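Local coordinates for putative isochorismatase (Burkholderia xenovorans, PDB 3OQP), which probably acts as a hydrolase of the isochorismatase family, although its natural substrate is not established, at residues A[39-44]-A[75-80]; A[130-135]-A[171-176]; A[137-142]-A[164-169]. All coordinates share one frame; numbering follows the deposited sequence.

Contact 1 of 3, residues A[39-44]-A[75-80]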
ATOM      1  N   ARG A  39     -14.226   9.403 -19.238  1.00 11.30           N
ATOM      2  CA  ARG A  39     -13.568   9.105 -20.533  1.00 11.88           C
ATOM      3  C   ARG A  39     -13.084   7.672 -20.545  1.00 11.71           C
ATOM      4  O   ARG A  39     -13.280   6.977 -21.523  1.00 11.75           O
ATOM      5  CB  ARG A  39     -12.407  10.039 -20.825  1.00 13.44           C
ATOM      6  CG  ARG A  39     -12.766  11.463 -21.133  1.00 13.78           C
ATOM      7  CD  ARG A  39     -11.632  12.207 -21.851  1.00 15.06           C
ATOM      8  NE  ARG A  39     -10.479  12.253 -21.070  1.00 17.06           N
ATOM      9  CZ  ARG A  39      -9.246  11.932 -21.476  1.00 14.22           C
ATOM     10  NH1 ARG A  39      -8.956  11.459 -22.667  1.00 16.72           N
ATOM     11  NH2 ARG A  39      -8.304  12.100 -20.613  1.00 13.64           N
ATOM     12  N   ALA A  40     -12.475   7.236 -19.449  1.00 10.74           N
ATOM     13  CA  ALA A  40     -11.979   5.866 -19.395  1.00  9.82           C
ATOM     14  C   ALA A  40     -13.117   4.833 -19.520  1.00 10.37           C
ATOM     15  O   ALA A  40     -12.989   3.882 -20.282  1.00 10.48           O
ATOM     16  CB  ALA A  40     -11.209   5.614 -18.083  1.00 10.26           C
HETATM   17  N   MSE A  41     -14.238   5.116 -18.858  1.00 10.30           N
HETATM   18  CA  MSE A  41     -15.410   4.242 -18.949  1.00 10.97           C
HETATM   19  C   MSE A  41     -15.973   4.233 -20.376  1.00 11.63           C
HETATM   20  O   MSE A  41     -16.288   3.182 -20.911  1.00 11.10           O
HETATM   21  CB  MSE A  41     -16.512   4.700 -17.987  1.00 11.36           C
HETATM   22  CG  MSE A  41     -16.121   4.450 -16.495  1.00 10.38           C
HETATM   23 SE   MSE A  41     -17.399   5.047 -15.310  0.75 10.31          SE
HETATM   24  CE  MSE A  41     -18.642   3.846 -15.628  1.00 13.73           C
ATOM     25  N   ASP A  42     -16.056   5.398 -21.024  1.00 11.01           N
ATOM     26  CA  ASP A  42     -16.599   5.468 -22.372  1.00 11.80           C
ATOM     27  C   ASP A  42     -15.685   4.783 -23.353  1.00 12.16           C
ATOM     28  O   ASP A  42     -16.133   4.113 -24.283  1.00 11.45           O
ATOM     29  CB  ASP A  42     -16.828   6.918 -22.764  1.00 12.74           C
ATOM     30  CG  ASP A  42     -17.964   7.554 -22.026  1.00 12.81           C
ATOM     31  OD1 ASP A  42     -18.811   6.845 -21.424  1.00 14.14           O
ATOM     32  OD2 ASP A  42     -18.057   8.825 -21.980  1.00 16.08           O
ATOM     33  N   ALA A  43     -14.382   4.980 -23.180  1.00 12.22           N
ATOM     34  CA  ALA A  43     -13.402   4.334 -24.030  1.00 11.84           C
ATOM     35  C   ALA A  43     -13.447   2.831 -23.840  1.00 12.79           C
ATOM     36  O   ALA A  43     -13.377   2.073 -24.830  1.00 13.83           O
ATOM     37  CB  ALA A  43     -12.010   4.878 -23.736  1.00 11.94           C
ATOM     38  N   ALA A  44     -13.537   2.388 -22.588  1.00 12.38           N
ATOM     39  CA  ALA A  44     -13.601   0.939 -22.289  1.00 11.87           C
ATOM     40  C   ALA A  44     -14.804   0.322 -22.981  1.00 11.77           C
ATOM     41  O   ALA A  44     -14.695  -0.745 -23.594  1.00 12.84           O
ATOM     42  CB  ALA A  44     -13.701   0.726 -20.778  1.00 11.79           C
ATOM     43  N   HIS A  75     -21.616   8.515  -7.811  1.00 12.52           N
ATOM     44  CA  HIS A  75     -21.674   9.816  -8.471  1.00 11.29           C
ATOM     45  C   HIS A  75     -22.342   9.656  -9.823  1.00 12.40           C
ATOM     46  O   HIS A  75     -22.197   8.623 -10.452  1.00 12.84           O
ATOM     47  CB  HIS A  75     -20.296  10.378  -8.636  1.00 11.48           C
ATOM     48  CG  HIS A  75     -20.268  11.774  -9.137  1.00 13.46           C
ATOM     49  ND1 HIS A  75     -20.304  12.075 -10.482  1.00 13.00           N
ATOM     50  CD2 HIS A  75     -20.227  12.952  -8.475  1.00 14.05           C
ATOM     51  CE1 HIS A  75     -20.223  13.392 -10.625  1.00 15.54           C
ATOM     52  NE2 HIS A  75     -20.230  13.950  -9.424  1.00 14.97           N
ATOM     53  N   PRO A  76     -23.097  10.669 -10.291  1.00 13.35           N
ATOM     54  CA  PRO A  76     -23.656  10.599 -11.636  1.00 14.94           C
ATOM     55  C   PRO A  76     -22.743  10.169 -12.803  1.00 14.60           C
ATOM     56  O   PRO A  76     -23.218   9.552 -13.734  1.00 15.75           O
ATOM     57  CB  PRO A  76     -24.167  12.042 -11.859  1.00 17.07           C
ATOM     58  CG  PRO A  76     -24.584  12.473 -10.502  1.00 16.60           C
ATOM     59  CD  PRO A  76     -23.530  11.898  -9.586  1.00 15.20           C
ATOM     60  N   VAL A  77     -21.431  10.394 -12.725  0.50 14.22           N
ATOM     61  CA  VAL A  77     -20.513   9.884 -13.758  0.50 12.90           C
ATOM     62  C   VAL A  77     -20.591   8.365 -13.918  0.50 12.82           C
ATOM     63  O   VAL A  77     -20.506   7.826 -15.021  0.50 11.32           O
ATOM     64  CB  VAL A  77     -19.012  10.278 -13.488  0.50 13.67           C
ATOM     65  CG1 VAL A  77     -18.073   9.331 -14.184  0.50 14.93           C
ATOM     66  CG2 VAL A  77     -18.731  11.675 -13.949  0.50 14.83           C
ATOM     67  N   VAL A  78     -20.713   7.679 -12.786  0.50 11.52           N
ATOM     68  CA  VAL A  78     -20.921   6.243 -12.794  0.50 11.70           C
ATOM     69  C   VAL A  78     -22.353   5.905 -13.059  0.50 13.20           C
ATOM     70  O   VAL A  78     -22.652   5.128 -13.952  0.50 13.68           O
ATOM     71  CB  VAL A  78     -20.531   5.596 -11.435  0.50 11.05           C
ATOM     72  CG1 VAL A  78     -20.967   4.123 -11.416  0.50 11.55           C
ATOM     73  CG2 VAL A  78     -19.048   5.747 -11.237  0.50 10.76           C
ATOM     74  N   SER A  79     -23.249   6.529 -12.307  1.00 15.25           N
ATOM     75  CA  SER A  79     -24.621   6.016 -12.269  1.00 17.15           C
ATOM     76  C   SER A  79     -25.340   6.186 -13.602  1.00 19.23           C
ATOM     77  O   SER A  79     -26.289   5.431 -13.898  1.00 23.34           O
ATOM     78  CB  SER A  79     -25.403   6.642 -11.128  1.00 18.78           C
ATOM     79  OG  SER A  79     -25.689   7.996 -11.382  1.00 20.64           O
ATOM     80  N   GLU A  80     -24.935   7.161 -14.407  1.00 20.08           N
ATOM     81  CA  GLU A  80     -25.590   7.338 -15.691  0.70 20.31           C
ATOM     82  C   GLU A  80     -24.923   6.573 -16.832  1.00 20.04           C
ATOM     83  O   GLU A  80     -25.304   6.736 -18.000  1.00 22.69           O
ATOM     84  CB  GLU A  80     -25.737   8.801 -15.991  0.70 21.43           C
ATOM     85  CG  GLU A  80     -26.502   9.543 -14.885  0.70 23.08           C
ATOM     86  CD  GLU A  80     -27.863   8.937 -14.564  0.70 25.21           C
ATOM     87  OE1 GLU A  80     -28.666   8.798 -15.518  0.70 28.71           O
ATOM     88  OE2 GLU A  80     -28.109   8.591 -13.367  0.70 26.57           O
TER
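Selenomethionine M41 carries this contact alone on the side of helix 30-47, meeting V77 and V78 of the short helix 76-79. Its SE stands 4.2 Å from V77 O, and its terminal CE lies 4.4 Å from V78 CA. SE is as near the methyls, 4.4 Å from V78 CG2, so the end of the side chain meets backbone atoms and valine branches at similar, loose distances. Both valines are modelled in two conformers, which makes the methyl distances less certain. The two backbones stay well apart, M41 CA to V78 CA measuring 8.5 Å; the gap is spanned by an extended M41 chain that bends only at its last torsion (chi3 71°), turning CE toward V78.

The partner helix is held in shape from its start. H75 sits at the N-cap, its ND1 accepting from V77 N at 3.0 Å in a nearly straight bond (176°), with the donor tilted 20° from the imidazole plane. H75 O accepts from both V78 N and S79 N, while P76 CD lies above one face of the ring, toward its rim.

Farther out, R81 joins both sides, forming a salt bridge from NE to D42 OD1 and a hydrogen bond from NH1 to V77 O, the carbonyl that M41 approaches. M41 also touches L9 and V11 of strand 7-12 and V51 and I53 of strand 51-56. These strands are parallel neighbours, and helix 30-47 falls between them in sequence: a beta-alpha-beta crossover, as in the Rossmann-like alpha/beta fold of the isochorismatase family, with helix 76-79 packed on M41.

Contact 2 of 3, residues A[130-135]-A[171-176]; sequences AVHSGL and SRFAAV
V131 and F173 form the tight part of this contact. V131 CG2 reaches 3.1 Å from F173 O, a short methyl-to-carbonyl approach, and the same methyl lies 4.2 Å from F173 CB and near the plane of the ring at its edge. The torsion of V131 (chi1 167°) sets CG1 anti to the backbone N and leaves CG2 anti to the carbonyl carbon, which directs the two methyls to different partners: CG2 to F173, CG1 to the guanidinium of R172, whose NH1 is 4.3 Å away.

The remainder is looser. H132 CE1 comes no closer than 4.4 Å to F173 CE1, again at the edge of the phenyl ring. R172 folds back so that its CG covers the centre of one face of that ring, 3.9 Å above the plane. The imidazole is held mainly from outside: ND1 bonds to N128 O, and NE2 to S93 N of the second subunit. On the exposed side G134 leaves helical phi/psi in a Schellman motif, with positive phi (97°), L135 N bonded to A130 O and G134 N to V131 O.

The contact thus joins the C-terminal end of helix 124-132 to the end of helix 158-173, where the chain passes into strand 175-177, outermost in this chain's sheet. V137 of the neighbouring strand 136-140 touches both V131 and A174, and N121 of the second subunit packs on R172 and F173.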
ATOM      1  N   ALA A 130      -4.180  -7.587  -6.105  1.00 10.67           N
ATOM      2  CA  ALA A 130      -4.046  -7.982  -7.514  1.00 10.60           C
ATOM      3  C   ALA A 130      -2.653  -8.438  -7.892  1.00  9.59           C
ATOM      4  O   ALA A 130      -2.488  -9.506  -8.500  1.00 11.50           O
ATOM      5  CB  ALA A 130      -4.497  -6.841  -8.468  1.00 11.24           C
ATOM      6  N   VAL A 131      -1.659  -7.628  -7.519  1.00  9.79           N
ATOM      7  CA  VAL A 131      -0.255  -7.955  -7.850  1.00 11.23           C
ATOM      8  C   VAL A 131       0.150  -9.311  -7.247  1.00 12.16           C
ATOM      9  O   VAL A 131       0.773 -10.129  -7.911  1.00 12.54           O
ATOM     10  CB  VAL A 131       0.720  -6.829  -7.372  1.00 11.94           C
ATOM     11  CG1 VAL A 131       2.210  -7.307  -7.429  1.00 14.82           C
ATOM     12  CG2 VAL A 131       0.424  -5.572  -8.168  1.00 12.79           C
ATOM     13  N   HIS A 132      -0.185  -9.528  -5.983  1.00 11.40           N
ATOM     14  CA  HIS A 132       0.250 -10.753  -5.313  1.00 11.28           C
ATOM     15  C   HIS A 132      -0.573 -11.966  -5.735  1.00 12.83           C
ATOM     16  O   HIS A 132      -0.175 -13.106  -5.434  1.00 16.23           O
ATOM     17  CB  HIS A 132       0.232 -10.560  -3.796  1.00 11.78           C
ATOM     18  CG  HIS A 132       1.322  -9.689  -3.309  1.00 12.45           C
ATOM     19  ND1 HIS A 132       1.194  -8.322  -3.194  1.00 11.64           N
ATOM     20  CD2 HIS A 132       2.574  -9.997  -2.906  1.00 13.41           C
ATOM     21  CE1 HIS A 132       2.336  -7.836  -2.762  1.00 10.49           C
ATOM     22  NE2 HIS A 132       3.179  -8.830  -2.557  1.00 12.18           N
ATOM     23  N   SER A 133      -1.639 -11.753  -6.494  1.00 12.95           N
ATOM     24  CA  SER A 133      -2.431 -12.819  -7.138  0.70 13.85           C
ATOM     25  C   SER A 133      -1.919 -13.150  -8.555  1.00 14.11           C
ATOM     26  O   SER A 133      -2.391 -14.074  -9.188  1.00 16.34           O
ATOM     27  CB  SER A 133      -3.916 -12.477  -7.220  0.70 15.24           C
ATOM     28  OG  SER A 133      -4.249 -11.659  -8.347  0.70 14.34           O
ATOM     29  N   GLY A 134      -0.974 -12.383  -9.052  1.00 14.32           N
ATOM     30  CA  GLY A 134      -0.478 -12.608 -10.395  1.00 14.87           C
ATOM     31  C   GLY A 134      -1.042 -11.766 -11.525  1.00 14.95           C
ATOM     32  O   GLY A 134      -0.713 -11.995 -12.686  1.00 15.58           O
ATOM     33  N   LEU A 135      -1.882 -10.809 -11.208  1.00 12.90           N
ATOM     34  CA  LEU A 135      -2.391  -9.897 -12.247  1.00 12.20           C
ATOM     35  C   LEU A 135      -1.384  -8.782 -12.484  1.00 12.25           C
ATOM     36  O   LEU A 135      -0.726  -8.321 -11.537  1.00 14.07           O
ATOM     37  CB  LEU A 135      -3.705  -9.275 -11.792  1.00 13.00           C
ATOM     38  CG  LEU A 135      -4.926 -10.172 -11.733  1.00 12.52           C
ATOM     39  CD1 LEU A 135      -6.068  -9.459 -11.013  1.00 15.20           C
ATOM     40  CD2 LEU A 135      -5.287 -10.463 -13.192  1.00 17.95           C
ATOM     41  N   SER A 171       7.223   2.117  -9.371  1.00  9.31           N
ATOM     42  CA  SER A 171       8.491   1.416  -9.067  1.00  9.41           C
ATOM     43  C   SER A 171       8.340  -0.090  -8.998  1.00  9.52           C
ATOM     44  O   SER A 171       9.385  -0.768  -9.089  1.00 11.77           O
ATOM     45  CB  SER A 171       9.108   1.864  -7.749  1.00  9.83           C
ATOM     46  OG  SER A 171       8.334   1.365  -6.642  1.00 11.06           O
ATOM     47  N   ARG A 172       7.145  -0.626  -8.806  1.00 10.09           N
ATOM     48  CA  ARG A 172       7.024  -2.030  -8.535  1.00 10.87           C
ATOM     49  C   ARG A 172       5.661  -2.647  -8.810  1.00 10.22           C
ATOM     50  O   ARG A 172       5.609  -3.817  -9.192  1.00 12.70           O
ATOM     51  CB  ARG A 172       7.398  -2.248  -7.054  1.00 10.98           C
ATOM     52  CG  ARG A 172       7.212  -3.681  -6.552  1.00 12.24           C
ATOM     53  CD  ARG A 172       8.236  -4.597  -7.262  1.00 12.42           C
ATOM     54  NE  ARG A 172       8.087  -6.034  -6.943  1.00 14.09           N
ATOM     55  CZ  ARG A 172       7.209  -6.868  -7.507  1.00 14.14           C
ATOM     56  NH1 ARG A 172       6.285  -6.450  -8.381  1.00 17.22           N
ATOM     57  NH2 ARG A 172       7.218  -8.154  -7.190  1.00 17.68           N
ATOM     58  N   PHE A 173       4.566  -1.916  -8.552  1.00  9.99           N
ATOM     59  CA  PHE A 173       3.276  -2.548  -8.490  1.00 10.43           C
ATOM     60  C   PHE A 173       2.392  -2.397  -9.730  1.00 10.30           C
ATOM     61  O   PHE A 173       1.539  -3.244  -9.971  1.00 12.59           O
ATOM     62  CB  PHE A 173       2.499  -2.024  -7.268  1.00 10.35           C
ATOM     63  CG  PHE A 173       3.171  -2.326  -5.956  1.00 11.25           C
ATOM     64  CD1 PHE A 173       2.950  -3.521  -5.360  1.00 12.13           C
ATOM     65  CD2 PHE A 173       4.105  -1.472  -5.369  1.00 11.32           C
ATOM     66  CE1 PHE A 173       3.595  -3.863  -4.183  1.00 12.25           C
ATOM     67  CE2 PHE A 173       4.724  -1.787  -4.204  1.00 11.15           C
ATOM     68  CZ  PHE A 173       4.474  -2.992  -3.610  1.00 12.57           C
ATOM     69  N   ALA A 174       2.536  -1.344 -10.498  1.00 10.06           N
ATOM     70  CA  ALA A 174       1.600  -1.026 -11.559  1.00 10.40           C
ATOM     71  C   ALA A 174       2.297  -0.223 -12.621  1.00 10.21           C
ATOM     72  O   ALA A 174       3.350   0.434 -12.364  1.00 13.78           O
ATOM     73  CB  ALA A 174       0.425  -0.193 -10.992  1.00 11.49           C
ATOM     74  N   ALA A 175       1.747  -0.240 -13.837  1.00  9.14           N
ATOM     75  CA  ALA A 175       2.078   0.740 -14.847  1.00 10.35           C
ATOM     76  C   ALA A 175       1.189   1.936 -14.614  1.00  9.71           C
ATOM     77  O   ALA A 175      -0.040   1.854 -14.753  1.00 11.23           O
ATOM     78  CB  ALA A 175       1.834   0.199 -16.236  1.00 11.29           C
ATOM     79  N   VAL A 176       1.864   3.047 -14.269  1.00  9.10           N
ATOM     80  CA  VAL A 176       1.209   4.330 -13.966  1.00  9.34           C
ATOM     81  C   VAL A 176       1.163   5.166 -15.223  1.00 10.06           C
ATOM     82  O   VAL A 176       2.206   5.360 -15.874  1.00 10.94           O
ATOM     83  CB  VAL A 176       1.913   5.049 -12.835  1.00 10.47           C
ATOM     84  CG1 VAL A 176       1.286   6.457 -12.554  1.00 10.42           C
ATOM     85  CG2 VAL A 176       1.966   4.196 -11.546  1.00 10.15           C
TER

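Contact 3 of 3, residues A[137-142]-A[164-169]; sequences VEFLHD and VFSVVL
F139 and L169 bury the most surface here, and they meet as a CH-pi contact. L169 CD1 stands 3.7 Å from the centroid of the F139 ring and 11° off its normal, so one methyl sits over the middle of the face, with the two side chains crossing at about a right angle. The F139 chi1 of 176° puts CG opposite the backbone N and carries the ring from strand 136-140 toward the helix, presenting that face to the leucine.

S166, one helical turn before L169, supplies the third surface. Its OG lies near the plane of the phenyl ring at the edge, 3.8 Å from F139 CE2. Helix 158-173 is here the connecting helix of a beta-alpha-beta crossover, leading from strand 136-140 to its parallel neighbour 175-177 by way of an excursion that includes the hairpin 149-156. V176 of that next strand touches both F139 and L169.

The polar end of S166 is engaged by its own helix, through a hydrogen bond from OG to H162 O. H162 also binds H141 O through NE2, tying the corner after the strand to the same helix, and H141 CB passes S166 OG at 4.2 Å. Elsewhere on this helix, F165 stacks on F165 of the second subunit.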
ATOM      1  N   VAL A 137      -1.122  -4.818 -13.264  1.00 10.48           N
ATOM      2  CA  VAL A 137      -1.983  -3.747 -12.824  1.00 10.49           C
ATOM      3  C   VAL A 137      -1.560  -2.464 -13.527  1.00  9.92           C
ATOM      4  O   VAL A 137      -0.351  -2.229 -13.772  1.00 10.19           O
ATOM      5  CB  VAL A 137      -1.881  -3.516 -11.311  1.00 10.94           C
ATOM      6  CG1 VAL A 137      -2.748  -2.285 -10.876  1.00 12.53           C
ATOM      7  CG2 VAL A 137      -2.310  -4.774 -10.568  1.00 13.18           C
ATOM      8  N   GLU A 138      -2.524  -1.651 -13.911  1.00  9.30           N
ATOM      9  CA  GLU A 138      -2.321  -0.307 -14.425  1.00  9.46           C
ATOM     10  C   GLU A 138      -3.049   0.655 -13.483  1.00  8.36           C
ATOM     11  O   GLU A 138      -4.096   0.325 -12.883  1.00 10.23           O
ATOM     12  CB  GLU A 138      -2.884  -0.202 -15.845  1.00  9.00           C
ATOM     13  CG  GLU A 138      -2.160  -1.155 -16.796  1.00 10.68           C
ATOM     14  CD  GLU A 138      -2.770  -1.272 -18.162  1.00  9.67           C
ATOM     15  OE1 GLU A 138      -4.002  -1.144 -18.295  1.00 12.01           O
ATOM     16  OE2 GLU A 138      -1.998  -1.560 -19.112  1.00 13.48           O
ATOM     17  N   PHE A 139      -2.495   1.864 -13.330  1.00  8.89           N
ATOM     18  CA  PHE A 139      -3.068   2.900 -12.427  1.00  9.72           C
ATOM     19  C   PHE A 139      -3.104   4.205 -13.182  1.00  8.01           C
ATOM     20  O   PHE A 139      -2.040   4.666 -13.667  1.00  9.42           O
ATOM     21  CB  PHE A 139      -2.190   3.019 -11.175  1.00  8.75           C
ATOM     22  CG  PHE A 139      -2.591   4.099 -10.213  1.00  8.59           C
ATOM     23  CD1 PHE A 139      -3.626   3.919  -9.330  1.00  9.35           C
ATOM     24  CD2 PHE A 139      -1.901   5.295 -10.175  1.00 10.12           C
ATOM     25  CE1 PHE A 139      -3.932   4.921  -8.456  1.00 10.86           C
ATOM     26  CE2 PHE A 139      -2.280   6.286  -9.241  1.00 11.07           C
ATOM     27  CZ  PHE A 139      -3.300   6.099  -8.432  1.00 10.46           C
ATOM     28  N   LEU A 140      -4.303   4.766 -13.354  1.00  8.75           N
ATOM     29  CA  LEU A 140      -4.489   5.987 -14.090  1.00  9.63           C
ATOM     30  C   LEU A 140      -4.362   7.184 -13.132  1.00  8.90           C
ATOM     31  O   LEU A 140      -5.292   7.474 -12.350  1.00  9.28           O
ATOM     32  CB  LEU A 140      -5.805   5.980 -14.872  1.00  9.09           C
ATOM     33  CG  LEU A 140      -5.935   4.774 -15.804  1.00 10.12           C
ATOM     34  CD1 LEU A 140      -7.164   4.901 -16.720  1.00 11.52           C
ATOM     35  CD2 LEU A 140      -4.647   4.439 -16.587  1.00 11.99           C
ATOM     36  N   HIS A 141      -3.201   7.868 -13.185  1.00  9.77           N
ATOM     37  CA  HIS A 141      -2.843   8.834 -12.143  1.00  9.42           C
ATOM     38  C   HIS A 141      -3.771  10.069 -12.178  1.00  9.14           C
ATOM     39  O   HIS A 141      -3.792  10.849 -11.231  1.00 11.89           O
ATOM     40  CB  HIS A 141      -1.387   9.229 -12.205  1.00 10.30           C
ATOM     41  CG  HIS A 141      -1.026   9.915 -13.461  1.00 11.97           C
ATOM     42  ND1 HIS A 141      -1.468  11.178 -13.742  1.00 13.33           N
ATOM     43  CD2 HIS A 141      -0.295   9.497 -14.505  1.00 13.27           C
ATOM     44  CE1 HIS A 141      -0.915  11.545 -14.893  1.00 13.90           C
ATOM     45  NE2 HIS A 141      -0.252  10.526 -15.400  1.00 16.36           N
ATOM     46  N   ASP A 142      -4.469  10.279 -13.277  1.00  8.65           N
ATOM     47  CA  ASP A 142      -5.326  11.453 -13.465  1.00  8.43           C
ATOM     48  C   ASP A 142      -6.813  11.104 -13.355  1.00  8.68           C
ATOM     49  O   ASP A 142      -7.675  11.967 -13.577  1.00 10.33           O
ATOM     50  CB  ASP A 142      -4.943  12.145 -14.767  1.00  9.77           C
ATOM     51  CG  ASP A 142      -5.179  11.284 -15.988  1.00  9.72           C
ATOM     52  OD1 ASP A 142      -5.675  10.179 -15.872  1.00 12.61           O
ATOM     53  OD2 ASP A 142      -4.770  11.768 -17.078  1.00 13.16           O
ATOM     54  N   VAL A 164       3.501  10.385  -3.903  1.00  8.75           N
ATOM     55  CA  VAL A 164       4.229   9.285  -3.292  1.00  9.14           C
ATOM     56  C   VAL A 164       3.683   7.954  -3.799  1.00  9.22           C
ATOM     57  O   VAL A 164       4.405   7.090  -4.186  1.00  9.49           O
ATOM     58  CB  VAL A 164       4.293   9.390  -1.767  1.00  9.41           C
ATOM     59  CG1 VAL A 164       4.588   8.014  -1.153  1.00  9.24           C
ATOM     60  CG2 VAL A 164       5.351  10.415  -1.337  1.00 10.47           C
ATOM     61  N   PHE A 165       2.366   7.766  -3.698  1.00  9.14           N
ATOM     62  CA  PHE A 165       1.781   6.512  -4.116  1.00  8.78           C
ATOM     63  C   PHE A 165       1.968   6.283  -5.608  1.00  8.54           C
ATOM     64  O   PHE A 165       2.286   5.163  -6.020  1.00  9.18           O
ATOM     65  CB  PHE A 165       0.301   6.368  -3.656  1.00  8.56           C
ATOM     66  CG  PHE A 165       0.162   5.779  -2.287  1.00  8.60           C
ATOM     67  CD1 PHE A 165       0.378   6.535  -1.164  1.00  9.59           C
ATOM     68  CD2 PHE A 165      -0.170   4.428  -2.159  1.00  9.01           C
ATOM     69  CE1 PHE A 165       0.286   5.991   0.074  1.00 10.48           C
ATOM     70  CE2 PHE A 165      -0.291   3.893  -0.912  1.00 11.32           C
ATOM     71  CZ  PHE A 165      -0.049   4.666   0.192  1.00 10.42           C
ATOM     72  N   SER A 166       1.856   7.320  -6.438  1.00  8.78           N
ATOM     73  CA  SER A 166       2.044   7.163  -7.862  1.00  9.20           C
ATOM     74  C   SER A 166       3.467   6.696  -8.182  1.00  8.82           C
ATOM     75  O   SER A 166       3.660   5.808  -8.982  1.00  8.99           O
ATOM     76  CB  SER A 166       1.793   8.494  -8.587  1.00 10.14           C
ATOM     77  OG  SER A 166       0.438   8.895  -8.471  1.00 11.00           O
ATOM     78  N   VAL A 167       4.442   7.320  -7.519  1.00  8.86           N
ATOM     79  CA  VAL A 167       5.840   6.953  -7.726  1.00  9.52           C
ATOM     80  C   VAL A 167       6.207   5.545  -7.214  1.00  9.23           C
ATOM     81  O   VAL A 167       6.827   4.732  -7.869  1.00  9.71           O
ATOM     82  CB  VAL A 167       6.756   8.063  -7.130  1.00  9.76           C
ATOM     83  CG1 VAL A 167       8.181   7.640  -7.165  1.00 11.64           C
ATOM     84  CG2 VAL A 167       6.509   9.421  -7.885  1.00 10.79           C
ATOM     85  N   VAL A 168       5.667   5.222  -6.029  1.00  9.57           N
ATOM     86  CA  VAL A 168       5.866   3.887  -5.481  1.00  9.38           C
ATOM     87  C   VAL A 168       5.176   2.837  -6.342  1.00  9.00           C
ATOM     88  O   VAL A 168       5.742   1.795  -6.646  1.00  9.75           O
ATOM     89  CB  VAL A 168       5.410   3.814  -4.028  1.00  8.16           C
ATOM     90  CG1 VAL A 168       5.376   2.366  -3.487  1.00 10.37           C
ATOM     91  CG2 VAL A 168       6.330   4.632  -3.124  1.00  9.06           C
ATOM     92  N   LEU A 169       3.989   3.141  -6.802  1.00  8.79           N
ATOM     93  CA  LEU A 169       3.295   2.174  -7.667  1.00  9.35           C
ATOM     94  C   LEU A 169       4.130   1.915  -8.918  1.00  9.05           C
ATOM     95  O   LEU A 169       4.312   0.774  -9.344  1.00  9.31           O
ATOM     96  CB  LEU A 169       1.934   2.666  -8.043  1.00  9.07           C
ATOM     97  CG  LEU A 169       0.890   2.543  -6.924  1.00  9.69           C
ATOM     98  CD1 LEU A 169      -0.348   3.334  -7.383  1.00 12.92           C
ATOM     99  CD2 LEU A 169       0.511   1.124  -6.557  1.00 10.80           C
TER

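How the contacts relate
Contact 1 closes first along the chain, and its centre lies about 24 Å from that of contact 2 and 20 Å from that of contact 3, on the other side of the chain's centre. Contacts 2 and 3 are close neighbours, with centres about 10 Å apart: both use helix 158-173, and both segments of contact 3 fall in sequence between the two of contact 2. Adjacent parallel strands bind them directly, A175 O lying 2.8 Å from F139 N. All three involve helices that flank the six-stranded parallel sheet. Contacts 2 and 3 also touch the second subunit, whereas contact 1 does not, so of the three, only contacts 2 and 3 lie beside the dimer partner.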